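PDB 3HAZ: proline dehydrogenase from Bradyrhizobium japonicum USDA 110, which probably oxidises proline to glutamate in two steps, using an FAD-dependent proline dehydrogenase and an NAD-dependent aldehyde dehydrogenase joined in one chain. Local coordinates for residues E610-A622 with F661-M675. Numbering follows the deposited sequence.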
loop_
_atom_site.group_PDB
_atom_site.type_symbol
_atom_site.label_atom_id
_atom_site.label_comp_id
_atom_site.label_asym_id
_atom_site.label_seq_id
_atom_site.Cartn_x
_atom_site.Cartn_y
_atom_site.Cartn_z
ATOM N N GLU A 610 -13.691 23.998 -33.673
ATOM C CA GLU A 610 -15.017 24.009 -33.061
ATOM C C GLU A 610 -15.607 22.598 -33.020
ATOM O O GLU A 610 -16.209 22.199 -32.022
ATOM C CB GLU A 610 -15.975 24.980 -33.762
ATOM C CG GLU A 610 -17.390 24.912 -33.188
ATOM C CD GLU A 610 -18.269 26.108 -33.524
ATOM O OE1 GLU A 610 -17.918 26.906 -34.421
ATOM O OE2 GLU A 610 -19.333 26.242 -32.885
ATOM N N LEU A 611 -15.429 21.845 -34.104
ATOM C CA LEU A 611 -15.866 20.451 -34.128
ATOM C C LEU A 611 -15.235 19.679 -32.964
ATOM O O LEU A 611 -15.933 18.995 -32.220
ATOM C CB LEU A 611 -15.536 19.788 -35.473
ATOM C CG LEU A 611 -16.022 18.346 -35.723
ATOM C CD1 LEU A 611 -15.222 17.322 -34.920
ATOM C CD2 LEU A 611 -17.506 18.200 -35.434
ATOM N N ARG A 612 -13.918 19.796 -32.807
ATOM C CA ARG A 612 -13.229 19.152 -31.687
ATOM C C ARG A 612 -13.835 19.562 -30.341
ATOM O O ARG A 612 -14.097 18.719 -29.486
ATOM C CB ARG A 612 -11.722 19.460 -31.702
ATOM C CG ARG A 612 -10.924 18.718 -32.779
ATOM C CD ARG A 612 -9.423 18.890 -32.572
ATOM N NE ARG A 612 -8.959 18.216 -31.360
ATOM C CZ ARG A 612 -7.822 18.498 -30.728
ATOM N NH1 ARG A 612 -7.020 19.452 -31.184
ATOM N NH2 ARG A 612 -7.487 17.829 -29.630
ATOM N N GLU A 613 -14.050 20.863 -30.164
ATOM C CA GLU A 613 -14.596 21.405 -28.923
ATOM C C GLU A 613 -15.979 20.824 -28.605
ATOM O O GLU A 613 -16.287 20.521 -27.449
ATOM C CB GLU A 613 -14.683 22.933 -29.024
ATOM C CG GLU A 613 -15.107 23.631 -27.743
ATOM C CD GLU A 613 -15.241 25.133 -27.915
ATOM O OE1 GLU A 613 -14.927 25.633 -29.012
ATOM O OE2 GLU A 613 -15.659 25.816 -26.954
ATOM N N ALA A 614 -16.813 20.690 -29.632
ATOM C CA ALA A 614 -18.148 20.128 -29.462
ATOM C C ALA A 614 -18.062 18.710 -28.910
ATOM O O ALA A 614 -18.756 18.369 -27.951
ATOM C CB ALA A 614 -18.919 20.145 -30.789
ATOM N N ALA A 615 -17.201 17.892 -29.511
ATOM C CA ALA A 615 -17.005 16.515 -29.054
ATOM C C ALA A 615 -16.371 16.473 -27.671
ATOM O O ALA A 615 -16.699 15.611 -26.866
ATOM C CB ALA A 615 -16.161 15.726 -30.050
ATOM N N ASP A 616 -15.451 17.396 -27.400
ATOM C CA ASP A 616 -14.840 17.485 -26.073
ATOM C C ASP A 616 -15.898 17.806 -25.007
ATOM O O ASP A 616 -15.876 17.251 -23.906
ATOM C CB ASP A 616 -13.731 18.548 -26.049
ATOM C CG ASP A 616 -12.492 18.148 -26.867
ATOM O OD1 ASP A 616 -12.338 16.959 -27.223
ATOM O OD2 ASP A 616 -11.657 19.037 -27.143
ATOM N N PHE A 617 -16.813 18.717 -25.324
ATOM C CA PHE A 617 -17.878 19.053 -24.385
ATOM C C PHE A 617 -18.662 17.795 -24.001
ATOM O O PHE A 617 -18.927 17.553 -22.827
ATOM C CB PHE A 617 -18.839 20.084 -24.971
ATOM C CG PHE A 617 -18.465 21.513 -24.676
ATOM C CD1 PHE A 617 -18.387 22.445 -25.700
ATOM C CD2 PHE A 617 -18.209 21.925 -23.381
ATOM C CE1 PHE A 617 -18.051 23.757 -25.437
ATOM C CE2 PHE A 617 -17.867 23.231 -23.113
ATOM C CZ PHE A 617 -17.791 24.150 -24.140
ATOM N N CYS A 618 -19.026 16.998 -25.003
ATOM C CA CYS A 618 -19.810 15.788 -24.772
ATOM C C CYS A 618 -19.086 14.803 -23.854
ATOM O O CYS A 618 -19.672 14.278 -22.902
ATOM C CB CYS A 618 -20.159 15.109 -26.098
ATOM S SG CYS A 618 -21.251 16.066 -27.176
ATOM N N ARG A 619 -17.815 14.548 -24.141
ATOM C CA ARG A 619 -17.062 13.562 -23.371
ATOM C C ARG A 619 -16.761 14.061 -21.964
ATOM O O ARG A 619 -16.823 13.305 -21.005
ATOM C CB ARG A 619 -15.775 13.166 -24.097
ATOM C CG ARG A 619 -16.012 12.529 -25.457
ATOM C CD ARG A 619 -14.814 11.726 -25.939
ATOM N NE ARG A 619 -15.084 11.123 -27.242
ATOM C CZ ARG A 619 -14.727 11.664 -28.403
ATOM N NH1 ARG A 619 -14.069 12.817 -28.422
ATOM N NH2 ARG A 619 -15.026 11.053 -29.542
ATOM N N TYR A 620 -16.453 15.345 -21.844
ATOM C CA TYR A 620 -16.140 15.931 -20.551
ATOM C C TYR A 620 -17.369 16.012 -19.639
ATOM O O TYR A 620 -17.310 15.626 -18.469
ATOM C CB TYR A 620 -15.512 17.318 -20.718
ATOM C CG TYR A 620 -15.215 17.984 -19.394
ATOM C CD1 TYR A 620 -14.154 17.559 -18.600
ATOM C CD2 TYR A 620 -16.010 19.018 -18.925
ATOM C CE1 TYR A 620 -13.886 18.167 -17.376
ATOM C CE2 TYR A 620 -15.752 19.625 -17.707
ATOM C CZ TYR A 620 -14.692 19.195 -16.939
ATOM O OH TYR A 620 -14.453 19.804 -15.731
ATOM N N TYR A 621 -18.483 16.510 -20.165
ATOM C CA TYR A 621 -19.705 16.521 -19.366
ATOM C C TYR A 621 -20.174 15.096 -19.048
ATOM O O TYR A 621 -20.733 14.838 -17.977
ATOM C CB TYR A 621 -20.813 17.348 -20.031
ATOM C CG TYR A 621 -20.486 18.824 -20.089
ATOM C CD1 TYR A 621 -19.711 19.418 -19.097
ATOM C CD2 TYR A 621 -20.958 19.624 -21.124
ATOM C CE1 TYR A 621 -19.396 20.766 -19.145
ATOM C CE2 TYR A 621 -20.653 20.974 -21.177
ATOM C CZ TYR A 621 -19.870 21.539 -20.185
ATOM O OH TYR A 621 -19.562 22.880 -20.230
ATOM N N ALA A 622 -19.935 14.163 -19.965
ATOM C CA ALA A 622 -20.294 12.778 -19.677
ATOM C C ALA A 622 -19.476 12.292 -18.488
ATOM O O ALA A 622 -20.005 11.657 -17.574
ATOM C CB ALA A 622 -20.076 11.885 -20.892
ATOM N N PHE A 661 -20.143 30.488 -32.156
ATOM C CA PHE A 661 -19.818 29.074 -31.976
ATOM C C PHE A 661 -21.119 28.284 -32.028
ATOM O O PHE A 661 -21.598 27.788 -31.008
ATOM C CB PHE A 661 -19.089 28.838 -30.656
ATOM C CG PHE A 661 -17.691 29.408 -30.629
ATOM C CD1 PHE A 661 -17.450 30.671 -30.111
ATOM C CD2 PHE A 661 -16.624 28.684 -31.137
ATOM C CE1 PHE A 661 -16.171 31.194 -30.089
ATOM C CE2 PHE A 661 -15.341 29.203 -31.119
ATOM C CZ PHE A 661 -15.115 30.456 -30.595
ATOM N N PRO A 662 -21.691 28.174 -33.236
ATOM C CA PRO A 662 -23.049 27.692 -33.504
ATOM C C PRO A 662 -23.196 26.217 -33.197
ATOM O O PRO A 662 -24.314 25.722 -33.075
ATOM C CB PRO A 662 -23.215 27.902 -35.020
ATOM C CG PRO A 662 -22.018 28.632 -35.487
ATOM C CD PRO A 662 -20.940 28.437 -34.473
ATOM N N LEU A 663 -22.073 25.514 -33.110
ATOM C CA LEU A 663 -22.101 24.089 -32.820
ATOM C C LEU A 663 -21.651 23.773 -31.396
ATOM O O LEU A 663 -22.371 23.106 -30.655
ATOM C CB LEU A 663 -21.247 23.310 -33.823
ATOM C CG LEU A 663 -21.136 21.819 -33.501
ATOM C CD1 LEU A 663 -22.502 21.185 -33.606
ATOM C CD2 LEU A 663 -20.138 21.122 -34.427
ATOM N N ALA A 664 -20.472 24.255 -31.010
ATOM C CA ALA A 664 -19.867 23.834 -29.743
ATOM C C ALA A 664 -20.550 24.426 -28.515
ATOM O O ALA A 664 -20.783 23.725 -27.535
ATOM C CB ALA A 664 -18.366 24.133 -29.721
ATOM N N ILE A 665 -20.856 25.715 -28.561
ATOM C CA ILE A 665 -21.525 26.360 -27.442
ATOM C C ILE A 665 -22.969 25.899 -27.395
ATOM O O ILE A 665 -23.532 25.691 -26.319
ATOM C CB ILE A 665 -21.456 27.892 -27.553
ATOM C CG1 ILE A 665 -20.054 28.371 -27.184
ATOM C CG2 ILE A 665 -22.492 28.548 -26.639
ATOM C CD1 ILE A 665 -19.914 29.867 -27.182
ATOM N N PHE A 666 -23.560 25.729 -28.574
ATOM C CA PHE A 666 -24.890 25.150 -28.674
ATOM C C PHE A 666 -24.942 23.811 -27.945
ATOM O O PHE A 666 -25.776 23.615 -27.061
ATOM C CB PHE A 666 -25.311 24.965 -30.135
ATOM C CG PHE A 666 -26.627 24.256 -30.290
ATOM C CD1 PHE A 666 -27.819 24.960 -30.220
ATOM C CD2 PHE A 666 -26.673 22.879 -30.461
ATOM C CE1 PHE A 666 -29.040 24.307 -30.342
ATOM C CE2 PHE A 666 -27.891 22.214 -30.581
ATOM C CZ PHE A 666 -29.074 22.929 -30.521
ATOM N N LEU A 667 -24.044 22.902 -28.318
ATOM C CA LEU A 667 -24.013 21.555 -27.746
ATOM C C LEU A 667 -23.513 21.526 -26.307
ATOM O O LEU A 667 -23.976 20.723 -25.503
ATOM C CB LEU A 667 -23.161 20.619 -28.610
ATOM C CG LEU A 667 -23.868 20.051 -29.839
ATOM C CD1 LEU A 667 -22.940 19.146 -30.634
ATOM C CD2 LEU A 667 -25.119 19.298 -29.407
ATOM N N GLY A 668 -22.555 22.392 -25.990
ATOM C CA GLY A 668 -22.048 22.478 -24.635
ATOM C C GLY A 668 -23.181 22.735 -23.653
ATOM O O GLY A 668 -23.365 21.990 -22.691
ATOM N N GLN A 669 -23.948 23.790 -23.905
ATOM C CA GLN A 669 -25.049 24.166 -23.026
ATOM C C GLN A 669 -26.116 23.080 -22.982
ATOM O O GLN A 669 -26.637 22.757 -21.920
ATOM C CB GLN A 669 -25.667 25.488 -23.486
ATOM C CG GLN A 669 -24.680 26.645 -23.485
ATOM C CD GLN A 669 -25.347 27.981 -23.695
ATOM O OE1 GLN A 669 -25.035 28.947 -23.006
ATOM N NE2 GLN A 669 -26.276 28.047 -24.647
ATOM N N VAL A 670 -26.436 22.519 -24.143
ATOM C CA VAL A 670 -27.511 21.538 -24.243
ATOM C C VAL A 670 -27.181 20.224 -23.533
ATOM O O VAL A 670 -27.975 19.735 -22.728
ATOM C CB VAL A 670 -27.903 21.282 -25.707
ATOM C CG1 VAL A 670 -28.820 20.065 -25.809
ATOM C CG2 VAL A 670 -28.589 22.518 -26.287
ATOM N N THR A 671 -25.999 19.675 -23.811
ATOM C CA THR A 671 -25.578 18.412 -23.212
ATOM C C THR A 671 -25.335 18.539 -21.708
ATOM O O THR A 671 -25.526 17.582 -20.968
ATOM C CB THR A 671 -24.315 17.830 -23.888
ATOM O OG1 THR A 671 -23.230 18.764 -23.779
ATOM C CG2 THR A 671 -24.580 17.514 -25.358
ATOM N N ALA A 672 -24.922 19.715 -21.253
ATOM C CA ALA A 672 -24.768 19.935 -19.818
ATOM C C ALA A 672 -26.116 19.791 -19.116
ATOM O O ALA A 672 -26.236 19.049 -18.144
ATOM C CB ALA A 672 -24.182 21.298 -19.546
ATOM N N ALA A 673 -27.117 20.516 -19.614
ATOM C CA ALA A 673 -28.473 20.477 -19.061
ATOM C C ALA A 673 -29.035 19.059 -19.099
ATOM O O ALA A 673 -29.561 18.558 -18.101
ATOM C CB ALA A 673 -29.384 21.436 -19.832
ATOM N N LEU A 674 -28.918 18.418 -20.258
ATOM C CA LEU A 674 -29.324 17.028 -20.424
ATOM C C LEU A 674 -28.609 16.093 -19.453
ATOM O O LEU A 674 -29.240 15.228 -18.827
ATOM C CB LEU A 674 -29.068 16.567 -21.860
ATOM C CG LEU A 674 -29.992 17.103 -22.950
ATOM C CD1 LEU A 674 -29.436 16.747 -24.326
ATOM C CD2 LEU A 674 -31.429 16.581 -22.774
ATOM N N MET A 675 -27.294 16.258 -19.321
ATOM C CA MET A 675 -26.521 15.372 -18.449
ATOM C C MET A 675 -26.993 15.472 -17.000
ATOM O O MET A 675 -27.008 14.477 -16.271
ATOM C CB MET A 675 -25.015 15.647 -18.547
ATOM C CG MET A 675 -24.169 14.671 -17.732
ATOM S SD MET A 675 -24.240 12.973 -18.365
ATOM C CE MET A 675 -24.450 12.074 -16.827
#
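Glu610 reaches across to the start of helix 664-675, where its OE2 accepts hydrogen bonds from Leu663 N (2.8 Å) and Ala664 N (Glu610 OE2 to Ala664 N 3.0 Å), although OE2 is modelled too near Phe661 for these lengths to be taken as exact. With CG anti to the backbone N (chi1 176°) and the chain extended beyond it, the carboxylate gets to these amides at a helix N-terminus, which its negative charge probably suits. OE1 pairs instead with Lys602 in a salt bridge. Replacing this glutamate by alanine removes the carboxylate, which would probably leave the two amides without an acceptor, Lys602 without its charged partner, and a gap beside Pro662.

Next along, small residues bring the helices together: Ala664 is a knob among Glu610, Glu613, Ala614 and Phe617, and the CA atoms of Ala614 and Ala664 lie 4.1 Å apart. Gly668 lays its CA over a face of the Phe617 ring, 3.9 Å from the centroid, a CH-pi contact that a CB would crowd. One turn on, Ala672 CB packs over a face of Tyr621, while Thr671 OG1 lies at that ring's edge and donates a hydrogen bond to Leu667 O, satisfying a buried hydroxyl within its own helix. Tyr621 OH is held by Gly969 N.

The axes run nearly parallel, 7° apart, and Ile665 touches the bound NAD; this is helix packing within the Rossmann-type NAD-binding domain of an aldehyde dehydrogenase.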